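Local coordinates for protein PilX (Neisseria meningitidis, PDB 2OPE) that is a minor type IV pilin that probably modulates the aggregation, adhesion and virulence properties of meningococcal pili, at residues A[4-17]-A[86-100]. Numbering follows the deposited sequence.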
ATOM      1  N   PHE A   4       4.997  16.386  12.136  1.00 51.32           N
ATOM      2  CA  PHE A   4       3.715  16.464  11.349  1.00 52.14           C
ATOM      3  C   PHE A   4       3.659  15.488  10.171  1.00 50.83           C
ATOM      4  O   PHE A   4       2.684  14.776   9.994  1.00 51.51           O
ATOM      5  CB  PHE A   4       3.457  17.894  10.841  1.00 53.10           C
ATOM      6  CG  PHE A   4       2.625  18.761  11.786  1.00 53.46           C
ATOM      7  CD1 PHE A   4       3.009  20.076  12.075  1.00 54.42           C
ATOM      8  CD2 PHE A   4       1.478  18.273  12.377  1.00 52.93           C
ATOM      9  CE1 PHE A   4       2.232  20.864  12.937  1.00 54.11           C
ATOM     10  CE2 PHE A   4       0.718  19.046  13.233  1.00 52.71           C
ATOM     11  CZ  PHE A   4       1.086  20.330  13.511  1.00 52.85           C
ATOM     12  N   GLU A   5       4.700  15.472   9.350  1.00 49.34           N
ATOM     13  CA  GLU A   5       4.710  14.596   8.208  1.00 47.86           C
ATOM     14  C   GLU A   5       4.746  13.165   8.707  1.00 48.59           C
ATOM     15  O   GLU A   5       4.223  12.273   8.033  1.00 49.78           O
ATOM     16  CB  GLU A   5       5.900  14.859   7.289  1.00 46.76           C
ATOM     17  CG  GLU A   5       5.878  13.890   6.129  1.00 48.22           C
ATOM     18  CD  GLU A   5       7.069  13.969   5.140  1.00 47.86           C
ATOM     19  OE1 GLU A   5       7.956  14.864   5.232  1.00 49.18           O
ATOM     20  OE2 GLU A   5       7.080  13.114   4.242  1.00 46.28           O
ATOM     21  N   LYS A   6       5.365  12.956   9.878  1.00 48.18           N
ATOM     22  CA  LYS A   6       5.417  11.657  10.569  1.00 48.93           C
ATOM     23  C   LYS A   6       4.060  11.188  11.013  1.00 46.57           C
ATOM     24  O   LYS A   6       3.756  10.024  10.876  1.00 48.04           O
ATOM     25  CB  LYS A   6       6.319  11.693  11.808  1.00 49.77           C
ATOM     26  CG  LYS A   6       7.788  11.637  11.517  1.00 52.17           C
ATOM     27  CD  LYS A   6       8.624  11.681  12.787  1.00 53.23           C
ATOM     28  CE  LYS A   6      10.141  11.686  12.427  1.00 56.50           C
ATOM     29  NZ  LYS A   6      11.054  12.088  13.570  1.00 56.87           N
ATOM     30  N   GLY A   7       3.266  12.087  11.572  1.00 45.27           N
ATOM     31  CA  GLY A   7       1.885  11.796  11.898  1.00 45.44           C
ATOM     32  C   GLY A   7       1.124  11.413  10.622  1.00 47.09           C
ATOM     33  O   GLY A   7       0.330  10.478  10.631  1.00 46.75           O
ATOM     34  N   TYR A   8       1.365  12.123   9.516  1.00 47.20           N
ATOM     35  CA  TYR A   8       0.671  11.807   8.259  1.00 48.19           C
ATOM     36  C   TYR A   8       1.033  10.403   7.721  1.00 48.22           C
ATOM     37  O   TYR A   8       0.182   9.680   7.215  1.00 47.40           O
ATOM     38  CB  TYR A   8       0.905  12.888   7.203  1.00 49.25           C
ATOM     39  CG  TYR A   8       0.130  14.178   7.447  1.00 50.17           C
ATOM     40  CD1 TYR A   8      -1.246  14.175   7.563  1.00 50.56           C
ATOM     41  CD2 TYR A   8       0.779  15.405   7.534  1.00 50.66           C
ATOM     42  CE1 TYR A   8      -1.965  15.347   7.783  1.00 50.08           C
ATOM     43  CE2 TYR A   8       0.076  16.584   7.762  1.00 50.29           C
ATOM     44  CZ  TYR A   8      -1.305  16.547   7.879  1.00 50.60           C
ATOM     45  OH  TYR A   8      -2.031  17.727   8.091  1.00 50.83           O
ATOM     46  N   GLN A   9       2.298  10.026   7.858  1.00 48.41           N
ATOM     47  CA  GLN A   9       2.752   8.711   7.481  1.00 48.10           C
ATOM     48  C   GLN A   9       2.122   7.608   8.368  1.00 49.97           C
ATOM     49  O   GLN A   9       1.897   6.454   7.907  1.00 49.42           O
ATOM     50  CB  GLN A   9       4.268   8.658   7.594  1.00 47.46           C
ATOM     51  CG  GLN A   9       4.859   7.353   7.086  1.00 47.27           C
ATOM     52  CD  GLN A   9       6.217   7.047   7.681  1.00 46.96           C
ATOM     53  OE1 GLN A   9       6.451   7.255   8.874  1.00 45.35           O
ATOM     54  NE2 GLN A   9       7.115   6.519   6.850  1.00 46.48           N
ATOM     55  N   SER A  10       1.867   7.945   9.640  1.00 49.64           N
ATOM     56  CA  SER A  10       1.153   7.020  10.514  1.00 50.03           C
ATOM     57  C   SER A  10      -0.280   6.821  10.043  1.00 50.37           C
ATOM     58  O   SER A  10      -0.731   5.690   9.874  1.00 51.19           O
ATOM     59  CB  SER A  10       1.190   7.460  11.974  1.00 50.27           C
ATOM     60  OG  SER A  10       2.520   7.433  12.487  1.00 51.16           O
ATOM     61  N   GLN A  11      -1.010   7.901   9.813  1.00 49.64           N
ATOM     62  CA  GLN A  11      -2.394   7.722   9.377  1.00 48.80           C
ATOM     63  C   GLN A  11      -2.453   6.956   8.063  1.00 45.93           C
ATOM     64  O   GLN A  11      -3.337   6.145   7.875  1.00 44.77           O
ATOM     65  CB  GLN A  11      -3.127   9.063   9.263  1.00 50.38           C
ATOM     66  CG  GLN A  11      -2.981   9.925  10.510  1.00 53.83           C
ATOM     67  CD  GLN A  11      -3.774  11.213  10.422  1.00 54.30           C
ATOM     68  OE1 GLN A  11      -4.867  11.251   9.830  1.00 56.03           O
ATOM     69  NE2 GLN A  11      -3.239  12.269  11.005  1.00 53.86           N
ATOM     70  N   LEU A  12      -1.539   7.245   7.142  1.00 45.62           N
ATOM     71  CA  LEU A  12      -1.442   6.495   5.866  1.00 44.72           C
ATOM     72  C   LEU A  12      -1.234   5.012   6.188  1.00 45.27           C
ATOM     73  O   LEU A  12      -1.852   4.121   5.577  1.00 44.92           O
ATOM     74  CB  LEU A  12      -0.277   7.019   5.016  1.00 43.90           C
ATOM     75  CG  LEU A  12       0.017   6.311   3.699  1.00 43.83           C
ATOM     76  CD1 LEU A  12      -1.180   6.462   2.734  1.00 41.65           C
ATOM     77  CD2 LEU A  12       1.319   6.804   3.064  1.00 43.36           C
ATOM     78  N   TYR A  13      -0.403   4.732   7.187  1.00 45.31           N
ATOM     79  CA  TYR A  13      -0.133   3.354   7.491  1.00 45.62           C
ATOM     80  C   TYR A  13      -1.462   2.692   7.885  1.00 47.70           C
ATOM     81  O   TYR A  13      -1.862   1.658   7.305  1.00 49.52           O
ATOM     82  CB  TYR A  13       0.942   3.204   8.575  1.00 45.73           C
ATOM     83  CG  TYR A  13       1.143   1.744   8.900  1.00 46.52           C
ATOM     84  CD1 TYR A  13       2.062   0.981   8.195  1.00 45.53           C
ATOM     85  CD2 TYR A  13       0.350   1.101   9.866  1.00 44.94           C
ATOM     86  CE1 TYR A  13       2.204  -0.362   8.463  1.00 45.25           C
ATOM     87  CE2 TYR A  13       0.485  -0.221  10.106  1.00 43.92           C
ATOM     88  CZ  TYR A  13       1.403  -0.956   9.412  1.00 44.97           C
ATOM     89  OH  TYR A  13       1.556  -2.313   9.683  1.00 46.27           O
ATOM     90  N   THR A  14      -2.161   3.327   8.821  1.00 46.52           N
ATOM     91  CA  THR A  14      -3.438   2.863   9.335  1.00 47.92           C
ATOM     92  C   THR A  14      -4.537   2.783   8.266  1.00 48.85           C
ATOM     93  O   THR A  14      -5.379   1.902   8.318  1.00 49.36           O
ATOM     94  CB  THR A  14      -3.876   3.754  10.528  1.00 47.42           C
ATOM     95  OG1 THR A  14      -2.883   3.630  11.537  1.00 46.63           O
ATOM     96  CG2 THR A  14      -5.240   3.332  11.130  1.00 47.53           C
ATOM     97  N   GLU A  15      -4.516   3.677   7.289  1.00 49.39           N
ATOM     98  CA  GLU A  15      -5.497   3.591   6.205  1.00 50.81           C
ATOM     99  C   GLU A  15      -5.184   2.361   5.370  1.00 51.14           C
ATOM    100  O   GLU A  15      -6.093   1.664   4.893  1.00 53.63           O
ATOM    101  CB  GLU A  15      -5.468   4.842   5.314  1.00 49.40           C
ATOM    102  CG  GLU A  15      -5.993   6.082   6.004  1.00 51.60           C
ATOM    103  CD  GLU A  15      -7.480   6.278   5.854  1.00 51.09           C
ATOM    104  OE1 GLU A  15      -8.150   5.449   5.251  1.00 53.79           O
ATOM    105  OE2 GLU A  15      -7.992   7.284   6.319  1.00 52.45           O
ATOM    106  N   MET A  16      -3.899   2.095   5.177  1.00 50.35           N
ATOM    107  CA  MET A  16      -3.507   1.036   4.243  1.00 48.97           C
ATOM    108  C   MET A  16      -3.827  -0.279   4.864  1.00 47.56           C
ATOM    109  O   MET A  16      -4.278  -1.152   4.159  1.00 46.32           O
ATOM    110  CB  MET A  16      -2.044   1.138   3.796  1.00 47.79           C
ATOM    111  CG  MET A  16      -1.855   2.331   2.891  1.00 45.45           C
ATOM    112  SD  MET A  16      -0.160   2.610   2.484  1.00 48.11           S
ATOM    113  CE  MET A  16       0.392   1.088   1.600  1.00 40.37           C
ATOM    114  N   VAL A  17      -3.634  -0.392   6.188  1.00 47.94           N
ATOM    115  CA  VAL A  17      -4.070  -1.597   6.912  1.00 47.49           C
ATOM    116  C   VAL A  17      -5.560  -1.844   6.714  1.00 47.34           C
ATOM    117  O   VAL A  17      -5.962  -2.941   6.423  1.00 47.45           O
ATOM    118  CB  VAL A  17      -3.824  -1.529   8.406  1.00 47.37           C
ATOM    119  CG1 VAL A  17      -4.431  -2.762   9.059  1.00 46.14           C
ATOM    120  CG2 VAL A  17      -2.363  -1.483   8.683  1.00 46.37           C
ATOM    121  N   TYR A  86       6.600  16.153   0.401  1.00 48.03           N
ATOM    122  CA  TYR A  86       6.560  15.022   1.326  1.00 48.66           C
ATOM    123  C   TYR A  86       7.359  13.863   0.732  1.00 47.86           C
ATOM    124  O   TYR A  86       7.418  13.688  -0.507  1.00 45.66           O
ATOM    125  CB  TYR A  86       5.101  14.649   1.662  1.00 50.70           C
ATOM    126  CG  TYR A  86       4.479  15.410   2.852  1.00 51.15           C
ATOM    127  CD1 TYR A  86       4.984  16.618   3.303  1.00 52.89           C
ATOM    128  CD2 TYR A  86       3.391  14.886   3.527  1.00 51.39           C
ATOM    129  CE1 TYR A  86       4.399  17.277   4.408  1.00 53.48           C
ATOM    130  CE2 TYR A  86       2.823  15.491   4.609  1.00 51.17           C
ATOM    131  CZ  TYR A  86       3.304  16.679   5.059  1.00 52.91           C
ATOM    132  OH  TYR A  86       2.673  17.261   6.160  1.00 52.44           O
ATOM    133  N   THR A  87       7.985  13.096   1.619  1.00 46.92           N
ATOM    134  CA  THR A  87       8.822  11.943   1.242  1.00 48.56           C
ATOM    135  C   THR A  87       8.436  10.584   1.898  1.00 49.32           C
ATOM    136  O   THR A  87       8.510   9.518   1.252  1.00 48.15           O
ATOM    137  CB  THR A  87      10.305  12.202   1.599  1.00 48.31           C
ATOM    138  OG1 THR A  87      10.376  12.612   2.969  1.00 49.27           O
ATOM    139  CG2 THR A  87      10.948  13.300   0.692  1.00 46.56           C
ATOM    140  N   LEU A  88       8.052  10.635   3.176  1.00 48.27           N
ATOM    141  CA  LEU A  88       7.789   9.434   3.938  1.00 49.28           C
ATOM    142  C   LEU A  88       6.731   8.645   3.202  1.00 49.71           C
ATOM    143  O   LEU A  88       5.742   9.217   2.734  1.00 49.77           O
ATOM    144  CB  LEU A  88       7.310   9.757   5.372  1.00 48.93           C
ATOM    145  CG  LEU A  88       8.261  10.511   6.319  1.00 49.18           C
ATOM    146  CD1 LEU A  88       7.703  10.707   7.711  1.00 47.82           C
ATOM    147  CD2 LEU A  88       9.652   9.868   6.361  1.00 48.75           C
ATOM    148  N   SER A  89       6.914   7.327   3.165  1.00 48.99           N
ATOM    149  CA  SER A  89       6.005   6.460   2.445  1.00 48.37           C
ATOM    150  C   SER A  89       5.725   5.200   3.263  1.00 49.76           C
ATOM    151  O   SER A  89       6.209   5.067   4.387  1.00 49.75           O
ATOM    152  CB  SER A  89       6.578   6.134   1.070  1.00 47.05           C
ATOM    153  OG  SER A  89       6.914   7.346   0.391  1.00 46.86           O
ATOM    154  N   VAL A  90       4.917   4.293   2.705  1.00 49.46           N
ATOM    155  CA  VAL A  90       4.579   3.029   3.353  1.00 47.29           C
ATOM    156  C   VAL A  90       4.455   1.972   2.257  1.00 48.43           C
ATOM    157  O   VAL A  90       4.040   2.310   1.121  1.00 48.39           O
ATOM    158  CB  VAL A  90       3.239   3.179   4.100  1.00 45.23           C
ATOM    159  CG1 VAL A  90       2.683   1.866   4.556  1.00 42.68           C
ATOM    160  CG2 VAL A  90       3.398   4.149   5.282  1.00 44.28           C
ATOM    161  N   TRP A  91       4.832   0.714   2.554  1.00 46.69           N
ATOM    162  CA  TRP A  91       4.329  -0.398   1.742  1.00 46.54           C
ATOM    163  C   TRP A  91       3.914  -1.546   2.648  1.00 46.42           C
ATOM    164  O   TRP A  91       4.313  -1.604   3.815  1.00 46.98           O
ATOM    165  CB  TRP A  91       5.314  -0.845   0.626  1.00 46.60           C
ATOM    166  CG  TRP A  91       6.506  -1.640   1.124  1.00 47.03           C
ATOM    167  CD1 TRP A  91       7.669  -1.138   1.646  1.00 46.60           C
ATOM    168  CD2 TRP A  91       6.629  -3.081   1.178  1.00 46.98           C
ATOM    169  NE1 TRP A  91       8.517  -2.175   2.003  1.00 46.84           N
ATOM    170  CE2 TRP A  91       7.890  -3.374   1.753  1.00 47.60           C
ATOM    171  CE3 TRP A  91       5.777  -4.147   0.842  1.00 45.77           C
ATOM    172  CZ2 TRP A  91       8.324  -4.694   1.978  1.00 46.60           C
ATOM    173  CZ3 TRP A  91       6.220  -5.437   1.048  1.00 46.26           C
ATOM    174  CH2 TRP A  91       7.478  -5.701   1.618  1.00 46.30           C
ATOM    175  N   MET A  92       3.116  -2.465   2.114  1.00 47.26           N
ATOM    176  CA  MET A  92       2.765  -3.686   2.852  1.00 47.73           C
ATOM    177  C   MET A  92       2.345  -4.876   1.955  1.00 47.92           C
ATOM    178  O   MET A  92       1.969  -4.719   0.778  1.00 47.63           O
ATOM    179  CB  MET A  92       1.718  -3.383   3.981  1.00 46.56           C
ATOM    180  CG  MET A  92       0.380  -2.810   3.454  1.00 47.09           C
ATOM    181  SD  MET A  92      -0.859  -2.307   4.670  1.00 48.08           S
ATOM    182  CE  MET A  92      -0.051  -1.064   5.673  1.00 45.93           C
ATOM    183  N   ASN A  93       2.485  -6.060   2.554  1.00 48.60           N
ATOM    184  CA  ASN A  93       2.068  -7.402   2.106  1.00 50.27           C
ATOM    185  C   ASN A  93       0.566  -7.615   2.214  1.00 48.13           C
ATOM    186  O   ASN A  93      -0.031  -7.085   3.153  1.00 48.13           O
ATOM    187  CB  ASN A  93       2.644  -8.449   3.153  1.00 52.06           C
ATOM    188  CG  ASN A  93       3.931  -8.963   2.717  1.00 55.62           C
ATOM    189  OD1 ASN A  93       4.194  -8.850   1.530  1.00 60.19           O
ATOM    190  ND2 ASN A  93       4.789  -9.460   3.613  1.00 55.92           N
ATOM    191  N   SER A  94      -0.001  -8.478   1.366  1.00 45.35           N
ATOM    192  CA  SER A  94      -1.319  -9.052   1.654  1.00 45.09           C
ATOM    193  C   SER A  94      -1.289  -9.955   2.832  1.00 44.54           C
ATOM    194  O   SER A  94      -2.343 -10.325   3.316  1.00 45.04           O
ATOM    195  CB  SER A  94      -1.874  -9.892   0.503  1.00 43.74           C
ATOM    196  OG  SER A  94      -0.881 -10.743   0.001  1.00 43.13           O
ATOM    197  N   VAL A  95      -0.089 -10.365   3.240  1.00 43.77           N
ATOM    198  CA  VAL A  95       0.114 -11.267   4.370  1.00 43.10           C
ATOM    199  C   VAL A  95       0.198 -10.496   5.703  1.00 44.16           C
ATOM    200  O   VAL A  95       0.221 -11.074   6.782  1.00 44.51           O
ATOM    201  CB  VAL A  95       1.405 -12.117   4.166  1.00 42.67           C
ATOM    202  CG1 VAL A  95       1.888 -12.635   5.477  1.00 44.74           C
ATOM    203  CG2 VAL A  95       1.141 -13.287   3.216  1.00 43.20           C
ATOM    204  N   GLY A  96       0.320  -9.185   5.624  1.00 46.38           N
ATOM    205  CA  GLY A  96       0.240  -8.353   6.818  1.00 48.10           C
ATOM    206  C   GLY A  96       1.523  -7.701   7.289  1.00 49.31           C
ATOM    207  O   GLY A  96       1.487  -6.921   8.230  1.00 51.37           O
ATOM    208  N   ASP A  97       2.661  -7.998   6.654  1.00 48.80           N
ATOM    209  CA  ASP A  97       3.907  -7.309   6.996  1.00 46.46           C
ATOM    210  C   ASP A  97       3.906  -5.915   6.380  1.00 46.60           C
ATOM    211  O   ASP A  97       3.871  -5.782   5.168  1.00 47.73           O
ATOM    212  CB  ASP A  97       5.121  -8.074   6.513  1.00 44.92           C
ATOM    213  CG  ASP A  97       5.048  -9.548   6.825  1.00 44.72           C
ATOM    214  OD1 ASP A  97       5.252 -10.362   5.896  1.00 40.76           O
ATOM    215  OD2 ASP A  97       4.791  -9.894   8.013  1.00 46.81           O
ATOM    216  N   GLY A  98       3.964  -4.889   7.227  1.00 45.44           N
ATOM    217  CA  GLY A  98       3.988  -3.505   6.790  1.00 44.32           C
ATOM    218  C   GLY A  98       5.247  -2.740   7.164  1.00 44.40           C
ATOM    219  O   GLY A  98       5.977  -3.132   8.083  1.00 44.18           O
ATOM    220  N   TYR A  99       5.492  -1.642   6.450  1.00 45.41           N
ATOM    221  CA  TYR A  99       6.781  -0.938   6.544  1.00 47.86           C
ATOM    222  C   TYR A  99       6.614   0.565   6.455  1.00 48.02           C
ATOM    223  O   TYR A  99       5.795   1.062   5.701  1.00 49.73           O
ATOM    224  CB  TYR A  99       7.738  -1.439   5.453  1.00 47.63           C
ATOM    225  CG  TYR A  99       8.033  -2.913   5.563  1.00 48.36           C
ATOM    226  CD1 TYR A  99       7.154  -3.870   5.044  1.00 48.90           C
ATOM    227  CD2 TYR A  99       9.188  -3.368   6.190  1.00 48.36           C
ATOM    228  CE1 TYR A  99       7.406  -5.228   5.190  1.00 48.18           C
ATOM    229  CE2 TYR A  99       9.444  -4.723   6.326  1.00 47.49           C
ATOM    230  CZ  TYR A  99       8.568  -5.631   5.814  1.00 47.82           C
ATOM    231  OH  TYR A  99       8.847  -6.962   5.926  1.00 48.84           O
ATOM    232  N   LYS A 100       7.377   1.291   7.255  1.00 50.72           N
ATOM    233  CA  LYS A 100       7.458   2.752   7.144  1.00 50.68           C
ATOM    234  C   LYS A 100       8.735   3.094   6.385  1.00 49.86           C
ATOM    235  O   LYS A 100       9.825   2.664   6.772  1.00 51.11           O
ATOM    236  CB  LYS A 100       7.470   3.402   8.518  1.00 51.92           C
ATOM    237  CG  LYS A 100       6.061   3.465   9.300  1.00 52.59           C
ATOM    238  CD  LYS A 100       6.166   4.564  10.360  1.00 52.19           C
ATOM    239  CE  LYS A 100       5.047   4.595  11.436  1.00 53.65           C
ATOM    240  NZ  LYS A 100       3.881   3.967  10.835  1.00 56.34           N
TER
HETATM  241  O   HOH W   1       5.014  11.813   3.670  1.00 45.23           O
HETATM  242  O   HOH W   2       9.874  15.220   3.040  1.00 48.77           O
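Tyr86 lies flat against Glu5, whose CG stands 3.6 Å from the ring centroid, and the carboxylate plane is within 8° of the ring. The Tyr86 edge, near CE2 and OH, meets CD2 of Tyr8, the rings inclined at 44°. With CG anti to the backbone N and an extended chain, Glu5 reaches past the ring to the next two amides. Its OE2 accepts from Thr87 N (2.8 Å) and Leu88 N (2.9 Å), from opposite faces of the carboxylate plane. One water joins OE2 to Leu88 O; another links OE1 to Thr87 OG1. Leu88 sets CD1 against Lys6 CA and CB against Gln9, whose NE2 donates to Ser89 O (3.0 Å), somewhat out of the Gln9 amide plane. Val90 packs against the helix, CG2 on Leu12 CD2; its CG1 touches Tyr13 CD1 and lies 3.6 Å from Met16 SD. Bent at chi3, Met92 brings CE over one face of the Tyr13 ring and to 3.5 Å from Met16 CB. Gly98 CA lies in plane at that ring's edge, and Lys100 runs by the Gln9 amide until NZ nears Tyr13 CB; Phe123 pairs with Lys100 (cation-pi) and meets Tyr13 edge to face. This first part of helix 5-28 runs at 22° to strand 89-93 in the helix-on-sheet core of the type IV pilin fold; strand 74-80 flanks 89-93 opposite 98-101, and Leu12 also touches Tyr59 and Val61 of strand 59-65.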